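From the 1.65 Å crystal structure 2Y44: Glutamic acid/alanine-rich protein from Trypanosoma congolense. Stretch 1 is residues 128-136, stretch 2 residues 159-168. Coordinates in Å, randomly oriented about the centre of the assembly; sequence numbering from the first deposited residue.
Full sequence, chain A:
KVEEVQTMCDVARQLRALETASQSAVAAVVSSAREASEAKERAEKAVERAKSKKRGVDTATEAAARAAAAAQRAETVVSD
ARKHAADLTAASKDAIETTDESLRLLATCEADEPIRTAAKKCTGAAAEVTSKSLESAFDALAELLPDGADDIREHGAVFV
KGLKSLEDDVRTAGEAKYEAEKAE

Stretch 1 128-136: EVTSKSLES
Stretch 2, residues 159-168: FVKGLKSLED

Stretch 1 runs as a loop through T130, then turns helical from S131. Stretch 2 is helical throughout. The two helices are nearly antiparallel, at 172°, with axes 8.9 Å apart at closest approach. The register is set by S131 and V160, whose CA atoms lie 4.9 Å apart.

T130 caps the first helix. Its chi1 is p (60°), which brings OG1 to 3.0 Å from S133 N. S133, also p, returns the bond: T130 N donates to S133 OG at 2.9 Å.

E167 reaches the start of this helix with chi1 m, chi2 t and chi3 near 0°. Its carboxylate takes two hydrogen bonds: S131 N to E167 OE2, 2.7 Å, and S131 OG to E167 OE1, 2.7 Å. The p rotamer of S131 aims OG at OE1. A water also links V129 O (3.2 Å) and E167 OE2 (2.9 Å).

S131 is buried and packs as a small knob among V160, L163, K164 and E167. Its CB lies 3.4 Å from K164 CG, a close fit that suits a short side chain.

Apolar contacts continue along the helices. L134 (t, p) places CD2 3.6 Å from F159 CB and 4.1 Å from L163 CD2. L163 (t, p) also meets V129, CD2 to CG2, at 3.8 Å. V160, t, sets CG2 3.7 Å from E135 CB.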

ATOM      1  N   GLU A 128      -8.819   5.730   0.882  1.00 37.08           N
ATOM      2  CA  GLU A 128      -8.812   4.315   0.501  1.00 37.03           C
ATOM      3  C   GLU A 128      -8.316   4.116  -0.927  1.00 34.08           C
ATOM      4  O   GLU A 128      -8.956   3.418  -1.731  1.00 36.42           O
ATOM      5  CB  GLU A 128     -10.207   3.710   0.643  1.00 38.32           C
ATOM      6  CG  GLU A 128     -10.708   3.615   2.087  1.00 42.57           C
ATOM      7  CD  GLU A 128     -11.920   2.723   2.199  1.00 47.14           C
ATOM      8  OE1 GLU A 128     -12.093   1.862   1.305  1.00 46.16           O
ATOM      9  OE2 GLU A 128     -12.710   2.890   3.161  1.00 52.73           O
ATOM     10  N   VAL A 129      -7.190   4.751  -1.237  1.00 29.41           N
ATOM     11  CA  VAL A 129      -6.580   4.667  -2.564  1.00 26.47           C
ATOM     12  C   VAL A 129      -6.042   3.243  -2.729  1.00 24.81           C
ATOM     13  O   VAL A 129      -5.472   2.674  -1.790  1.00 23.15           O
ATOM     14  CB  VAL A 129      -5.430   5.721  -2.719  1.00 26.80           C
ATOM     15  CG1 VAL A 129      -4.502   5.636  -1.528  1.00 29.44           C
ATOM     16  CG2 VAL A 129      -4.631   5.516  -3.995  1.00 26.11           C
ATOM     17  N   THR A 130      -6.320   2.639  -3.881  1.00 20.19           N
ATOM     18  CA  THR A 130      -5.793   1.330  -4.210  1.00 19.81           C
ATOM     19  C   THR A 130      -5.096   1.380  -5.567  1.00 19.23           C
ATOM     20  O   THR A 130      -5.218   2.355  -6.314  1.00 20.38           O
ATOM     21  CB  THR A 130      -6.918   0.307  -4.300  1.00 20.56           C
ATOM     22  OG1 THR A 130      -7.836   0.711  -5.317  1.00 19.24           O
ATOM     23  CG2 THR A 130      -7.697   0.217  -2.977  1.00 23.34           C
ATOM     24  N   SER A 131      -4.370   0.334  -5.912  1.00 18.15           N
ATOM     25  CA  SER A 131      -3.779   0.326  -7.246  1.00 18.89           C
ATOM     26  C   SER A 131      -4.878   0.468  -8.307  1.00 16.27           C
ATOM     27  O   SER A 131      -4.664   1.053  -9.369  1.00 18.06           O
ATOM     28  CB  SER A 131      -2.953  -0.943  -7.454  1.00 18.55           C
ATOM     29  OG  SER A 131      -3.801  -2.078  -7.275  1.00 19.39           O
ATOM     30  N   LYS A 132      -6.055  -0.080  -8.043  1.00 17.08           N
ATOM     31  CA  LYS A 132      -7.174   0.044  -8.997  1.00 17.75           C
ATOM     32  C   LYS A 132      -7.710   1.490  -9.094  1.00 17.39           C
ATOM     33  O   LYS A 132      -7.909   2.002 -10.182  1.00 16.67           O
ATOM     34  CB  LYS A 132      -8.338  -0.875  -8.601  1.00 18.07           C
ATOM     35  CG  LYS A 132      -9.453  -0.867  -9.634  1.00 26.25           C
ATOM     36  CD  LYS A 132     -10.779  -1.374  -9.071  1.00 36.59           C
ATOM     37  CE  LYS A 132     -10.998  -2.840  -9.399  1.00 41.16           C
ATOM     38  NZ  LYS A 132     -12.166  -3.387  -8.647  1.00 44.65           N
ATOM     39  N   SER A 133      -7.965   2.142  -7.962  1.00 17.01           N
ATOM     40  CA  SER A 133      -8.517   3.531  -8.021  1.00 15.38           C
ATOM     41  C   SER A 133      -7.510   4.520  -8.632  1.00 14.48           C
ATOM     42  O   SER A 133      -7.873   5.420  -9.406  1.00 14.61           O
ATOM     43  CB  SER A 133      -8.953   4.035  -6.649  1.00 15.66           C
ATOM     44  OG  SER A 133      -7.832   4.168  -5.780  1.00 19.00           O
ATOM     45  N   LEU A 134      -6.243   4.293  -8.326  1.00 14.92           N
ATOM     46  CA  LEU A 134      -5.148   5.092  -8.878  1.00 15.37           C
ATOM     47  C   LEU A 134      -5.011   4.850 -10.393  1.00 15.43           C
ATOM     48  O   LEU A 134      -5.014   5.803 -11.169  1.00 16.63           O
ATOM     49  CB  LEU A 134      -3.877   4.720  -8.135  1.00 17.14           C
ATOM     50  CG  LEU A 134      -2.541   5.259  -8.558  1.00 23.12           C
ATOM     51  CD1 LEU A 134      -2.622   6.766  -8.306  1.00 20.16           C
ATOM     52  CD2 LEU A 134      -1.457   4.601  -7.640  1.00 22.82           C
ATOM     53  N   GLU A 135      -5.052   3.584 -10.829  1.00 16.12           N
ATOM     54  CA  GLU A 135      -5.002   3.324 -12.276  1.00 16.03           C
ATOM     55  C   GLU A 135      -6.186   3.960 -13.007  1.00 15.89           C
ATOM     56  O   GLU A 135      -6.047   4.501 -14.113  1.00 16.16           O
ATOM     57  CB  GLU A 135      -4.969   1.812 -12.540  1.00 16.21           C
ATOM     58  CG  GLU A 135      -4.797   1.463 -14.008  1.00 19.76           C
ATOM     59  CD  GLU A 135      -4.474  -0.015 -14.191  1.00 33.72           C
ATOM     60  OE1 GLU A 135      -5.355  -0.861 -13.924  1.00 35.96           O
ATOM     61  OE2 GLU A 135      -3.334  -0.329 -14.572  1.00 36.62           O
ATOM     62  N   SER A 136      -7.381   3.845 -12.434  1.00 14.84           N
ATOM     63  CA  SER A 136      -8.551   4.401 -13.073  1.00 16.52           C
ATOM     64  C   SER A 136      -8.426   5.911 -13.248  1.00 16.37           C
ATOM     65  O   SER A 136      -8.740   6.451 -14.328  1.00 14.98           O
ATOM     66  CB  SER A 136      -9.779   4.084 -12.242  1.00 18.65           C
ATOM     67  OG  SER A 136     -10.011   2.677 -12.302  1.00 24.24           O
ATOM     68  N   PHE A 159       3.208   4.349 -10.129  1.00 13.72           N
ATOM     69  CA  PHE A 159       2.597   4.443  -8.804  1.00 12.70           C
ATOM     70  C   PHE A 159       1.696   3.235  -8.663  1.00 12.76           C
ATOM     71  O   PHE A 159       1.556   2.675  -7.578  1.00 15.66           O
ATOM     72  CB  PHE A 159       1.835   5.769  -8.640  1.00 14.61           C
ATOM     73  CG  PHE A 159       2.656   6.967  -8.971  1.00 12.82           C
ATOM     74  CD1 PHE A 159       3.909   7.146  -8.384  1.00 21.68           C
ATOM     75  CD2 PHE A 159       2.175   7.940  -9.848  1.00 13.45           C
ATOM     76  CE1 PHE A 159       4.696   8.248  -8.719  1.00 24.83           C
ATOM     77  CE2 PHE A 159       2.948   9.059 -10.155  1.00 20.24           C
ATOM     78  CZ  PHE A 159       4.191   9.212  -9.601  1.00 22.03           C
ATOM     79  N   VAL A 160       1.113   2.802  -9.772  1.00 13.07           N
ATOM     80  CA  VAL A 160       0.239   1.645  -9.747  1.00 14.00           C
ATOM     81  C   VAL A 160       1.083   0.424  -9.364  1.00 14.97           C
ATOM     82  O   VAL A 160       0.706  -0.331  -8.446  1.00 17.11           O
ATOM     83  CB  VAL A 160      -0.456   1.437 -11.120  1.00 14.99           C
ATOM     84  CG1 VAL A 160      -1.114   0.023 -11.171  1.00 15.28           C
ATOM     85  CG2 VAL A 160      -1.496   2.541 -11.341  1.00 13.76           C
ATOM     86  N   LYS A 161       2.273   0.323  -9.948  1.00 15.38           N
ATOM     87  CA  LYS A 161       3.203  -0.759  -9.626  1.00 16.97           C
ATOM     88  C   LYS A 161       3.597  -0.693  -8.169  1.00 14.63           C
ATOM     89  O   LYS A 161       3.600  -1.715  -7.475  1.00 14.85           O
ATOM     90  CB  LYS A 161       4.454  -0.653 -10.500  1.00 16.30           C
ATOM     91  CG  LYS A 161       5.421  -1.840 -10.325  1.00 24.39           C
ATOM     92  CD  LYS A 161       6.191  -2.192 -11.603  1.00 34.24           C
ATOM     93  CE  LYS A 161       7.533  -2.858 -11.279  1.00 41.11           C
ATOM     94  NZ  LYS A 161       7.460  -3.606  -9.984  1.00 43.69           N
ATOM     95  N   GLY A 162       3.906   0.514  -7.686  1.00 14.67           N
ATOM     96  CA  GLY A 162       4.419   0.595  -6.306  1.00 14.82           C
ATOM     97  C   GLY A 162       3.330   0.260  -5.304  1.00 16.40           C
ATOM     98  O   GLY A 162       3.584  -0.398  -4.254  1.00 15.41           O
ATOM     99  N   LEU A 163       2.107   0.697  -5.607  1.00 16.75           N
ATOM    100  CA  LEU A 163       0.973   0.387  -4.731  1.00 19.12           C
ATOM    101  C   LEU A 163       0.601  -1.100  -4.786  1.00 19.91           C
ATOM    102  O   LEU A 163       0.320  -1.701  -3.750  1.00 17.59           O
ATOM    103  CB  LEU A 163      -0.251   1.274  -5.036  1.00 21.91           C
ATOM    104  CG  LEU A 163      -1.353   1.367  -3.963  1.00 27.86           C
ATOM    105  CD1 LEU A 163      -0.760   1.588  -2.589  1.00 25.01           C
ATOM    106  CD2 LEU A 163      -2.350   2.483  -4.258  1.00 31.24           C
ATOM    107  N   LYS A 164       0.628  -1.700  -5.980  1.00 19.93           N
ATOM    108  CA  LYS A 164       0.435  -3.157  -6.082  1.00 19.77           C
ATOM    109  C   LYS A 164       1.455  -3.933  -5.215  1.00 19.81           C
ATOM    110  O   LYS A 164       1.118  -4.986  -4.624  1.00 18.63           O
ATOM    111  CB  LYS A 164       0.564  -3.631  -7.538  1.00 19.15           C
ATOM    112  CG  LYS A 164      -0.676  -3.340  -8.369  1.00 24.49           C
ATOM    113  CD  LYS A 164      -0.493  -3.862  -9.770  1.00 27.82           C
ATOM    114  CE  LYS A 164      -1.815  -3.830 -10.536  1.00 31.93           C
ATOM    115  NZ  LYS A 164      -1.630  -4.110 -11.989  1.00 33.04           N
ATOM    116  N   SER A 165       2.693  -3.450  -5.185  1.00 15.16           N
ATOM    117  CA  SER A 165       3.747  -4.098  -4.356  1.00 17.53           C
ATOM    118  C   SER A 165       3.312  -4.083  -2.920  1.00 16.28           C
ATOM    119  O   SER A 165       3.474  -5.082  -2.221  1.00 17.04           O
ATOM    120  CB  SER A 165       5.114  -3.430  -4.478  1.00 18.31           C
ATOM    121  OG  SER A 165       5.697  -3.686  -5.739  1.00 24.89           O
ATOM    122  N   LEU A 166       2.825  -2.922  -2.445  1.00 14.39           N
ATOM    123  CA  LEU A 166       2.461  -2.831  -1.017  1.00 14.32           C
ATOM    124  C   LEU A 166       1.226  -3.681  -0.743  1.00 15.18           C
ATOM    125  O   LEU A 166       1.116  -4.323   0.308  1.00 15.17           O
ATOM    126  CB  LEU A 166       2.145  -1.377  -0.640  1.00 15.44           C
ATOM    127  CG  LEU A 166       3.401  -0.552  -0.447  1.00 16.53           C
ATOM    128  CD1 LEU A 166       3.067   0.944  -0.550  1.00 17.76           C
ATOM    129  CD2 LEU A 166       4.056  -0.922   0.921  1.00 17.44           C
ATOM    130  N   GLU A 167       0.322  -3.751  -1.722  1.00 15.70           N
ATOM    131  CA  GLU A 167      -0.884  -4.593  -1.587  1.00 17.48           C
ATOM    132  C   GLU A 167      -0.472  -6.052  -1.533  1.00 16.02           C
ATOM    133  O   GLU A 167      -1.010  -6.809  -0.731  1.00 18.64           O
ATOM    134  CB  GLU A 167      -1.883  -4.352  -2.734  1.00 19.66           C
ATOM    135  CG  GLU A 167      -2.635  -3.027  -2.607  1.00 17.06           C
ATOM    136  CD  GLU A 167      -3.210  -2.545  -3.936  1.00 19.62           C
ATOM    137  OE1 GLU A 167      -3.000  -3.220  -4.974  1.00 18.02           O
ATOM    138  OE2 GLU A 167      -3.861  -1.477  -3.926  1.00 19.90           O
ATOM    139  N   ASP A 168       0.528  -6.427  -2.327  1.00 16.56           N
ATOM    140  CA  ASP A 168       1.035  -7.814  -2.278  1.00 16.64           C
ATOM    141  C   ASP A 168       1.723  -8.046  -0.945  1.00 14.93           C
ATOM    142  O   ASP A 168       1.557  -9.081  -0.311  1.00 17.09           O
ATOM    143  CB  ASP A 168       2.019  -8.110  -3.394  1.00 17.77           C
ATOM    144  CG  ASP A 168       2.373  -9.595  -3.479  1.00 25.79           C
ATOM    145  OD1 ASP A 168       1.448 -10.429  -3.633  1.00 33.17           O
ATOM    146  OD2 ASP A 168       3.562  -9.933  -3.329  1.00 32.50           O
TER
HETATM  147  O   HOH W   1      -3.991  -0.167  -1.387  1.00 25.48           O